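Local coordinates for coiled-coil and C2 domain-containing protein 1-like (Drosophila melanogaster, PDB 6EI6) that binds phosphatidylinositol monophosphates and regulates endosomal protein sorting through the ESCRT pathway, probably by preventing inappropriate polymerisation of the ESCRT-III subunit shrub, at residues Val175-Gln178 and Gln183-Arg186. Residues are numbered along the deposited sequence; the frame is centred on the assembly and turned at random.
Sequences VDIQ and QFQR
The backbone N of Gln178 sits over one face of the Phe184 ring, 3.3 Å above its plane and displaced toward the rim, an example of how an aromatic side chain can pack against main chain as well as side chain. Ile177 covers the same face: its CA lies 4.1 Å from the ring centroid and 22° off the normal, a CH-pi contact, while its CG2 comes within 3.9 Å of Phe184 CE1. OE1 of the Gln178 amide lies in the ring plane at its edge, 3.3 Å from Phe184 CE2, while NE2 rises toward the face that Gln178 N covers. The bend at chi2 (109°) brings this amide back to the rim, its plane nearly perpendicular to the ring. In the C2 beta-sandwich, strand 171-176 borders one sheet, and the chain then passes through helix 182-190 into strand 192-199 of the other; Phe184 packs the connecting helix against the loop that leaves the first strand. Were Phe184 cut back to an alanine, Ile177 and the Gln178 amide would probably lose the ring they share, opening a gap between helix and loop. Beyond the pair, Phe184 also touches Leu149, while backbone hydrogen bonding joins Ile177 to Ser118.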
loop_
_atom_site.group_PDB
_atom_site.type_symbol
_atom_site.label_atom_id
_atom_site.label_comp_id
_atom_site.label_asym_id
_atom_site.label_seq_id
_atom_site.Cartn_x
_atom_site.Cartn_y
_atom_site.Cartn_z
ATOM N N VAL A 175 -4.980 -15.703 -0.259
ATOM C CA VAL A 175 -4.033 -16.603 -0.897
ATOM C C VAL A 175 -2.816 -16.744 0.016
ATOM O O VAL A 175 -2.585 -15.929 0.916
ATOM C CB VAL A 175 -3.640 -16.111 -2.316
ATOM C CG1 VAL A 175 -2.590 -15.013 -2.248
ATOM C CG2 VAL A 175 -3.153 -17.265 -3.153
ATOM N N ASP A 176 -2.057 -17.822 -0.200
ATOM C CA ASP A 176 -0.847 -18.107 0.568
ATOM C C ASP A 176 0.380 -17.540 -0.134
ATOM O O ASP A 176 0.583 -17.757 -1.334
ATOM C CB ASP A 176 -0.661 -19.612 0.763
ATOM C CG ASP A 176 -1.295 -20.116 2.041
ATOM O OD1 ASP A 176 -1.320 -19.355 3.048
ATOM O OD2 ASP A 176 -1.791 -21.271 2.026
ATOM N N ILE A 177 1.204 -16.833 0.625
ATOM C CA ILE A 177 2.494 -16.362 0.150
ATOM C C ILE A 177 3.566 -16.980 1.035
ATOM O O ILE A 177 3.291 -17.445 2.145
ATOM C CB ILE A 177 2.586 -14.824 0.169
ATOM C CG1 ILE A 177 2.440 -14.321 1.611
ATOM C CG2 ILE A 177 1.528 -14.214 -0.748
ATOM C CD1 ILE A 177 2.042 -12.864 1.735
ATOM N N GLN A 178 4.798 -16.991 0.528
ATOM C CA GLN A 178 5.973 -17.345 1.323
ATOM C C GLN A 178 6.898 -16.135 1.391
ATOM O O GLN A 178 7.710 -15.917 0.485
ATOM C CB GLN A 178 6.708 -18.543 0.745
ATOM C CG GLN A 178 5.913 -19.818 0.746
ATOM C CD GLN A 178 5.503 -20.211 -0.650
ATOM O OE1 GLN A 178 6.352 -20.479 -1.512
ATOM N NE2 GLN A 178 4.194 -20.237 -0.892
ATOM N N GLN A 183 11.825 -15.147 -4.546
ATOM C CA GLN A 183 11.043 -14.861 -5.740
ATOM C C GLN A 183 9.617 -14.425 -5.415
ATOM O O GLN A 183 8.975 -13.778 -6.252
ATOM C CB GLN A 183 11.028 -16.075 -6.673
ATOM C CG GLN A 183 9.815 -16.980 -6.540
ATOM C CD GLN A 183 9.590 -17.821 -7.799
ATOM O OE1 GLN A 183 10.130 -17.520 -8.870
ATOM N NE2 GLN A 183 8.811 -18.889 -7.666
ATOM N N PHE A 184 9.105 -14.745 -4.226
ATOM C CA PHE A 184 7.885 -14.079 -3.784
ATOM C C PHE A 184 8.159 -12.619 -3.468
ATOM O O PHE A 184 7.299 -11.751 -3.682
ATOM C CB PHE A 184 7.318 -14.761 -2.551
ATOM C CG PHE A 184 6.112 -15.590 -2.821
ATOM C CD1 PHE A 184 4.941 -15.011 -3.288
ATOM C CD2 PHE A 184 6.142 -16.958 -2.590
ATOM C CE1 PHE A 184 3.813 -15.787 -3.532
ATOM C CE2 PHE A 184 5.028 -17.740 -2.819
ATOM C CZ PHE A 184 3.860 -17.162 -3.297
ATOM N N GLN A 185 9.337 -12.340 -2.903
ATOM C CA GLN A 185 9.743 -10.958 -2.696
ATOM C C GLN A 185 9.904 -10.235 -4.033
ATOM O O GLN A 185 9.571 -9.050 -4.142
ATOM C CB GLN A 185 11.026 -10.923 -1.863
ATOM C CG GLN A 185 10.885 -11.651 -0.512
ATOM C CD GLN A 185 12.156 -12.393 -0.072
ATOM O OE1 GLN A 185 13.272 -12.020 -0.436
ATOM N NE2 GLN A 185 11.979 -13.450 0.716
ATOM N N ARG A 186 10.406 -10.937 -5.059
ATOM C CA ARG A 186 10.359 -10.454 -6.442
ATOM C C ARG A 186 8.972 -9.947 -6.803
ATOM O O ARG A 186 8.794 -8.826 -7.305
ATOM C CB ARG A 186 10.743 -11.594 -7.397
ATOM C CG ARG A 186 11.210 -11.112 -8.811
ATOM C CD ARG A 186 10.507 -11.730 -10.075
ATOM N NE ARG A 186 10.792 -10.821 -11.187
ATOM C CZ ARG A 186 10.667 -11.052 -12.495
ATOM N NH1 ARG A 186 10.271 -12.226 -12.971
ATOM N NH2 ARG A 186 10.974 -10.068 -13.339
#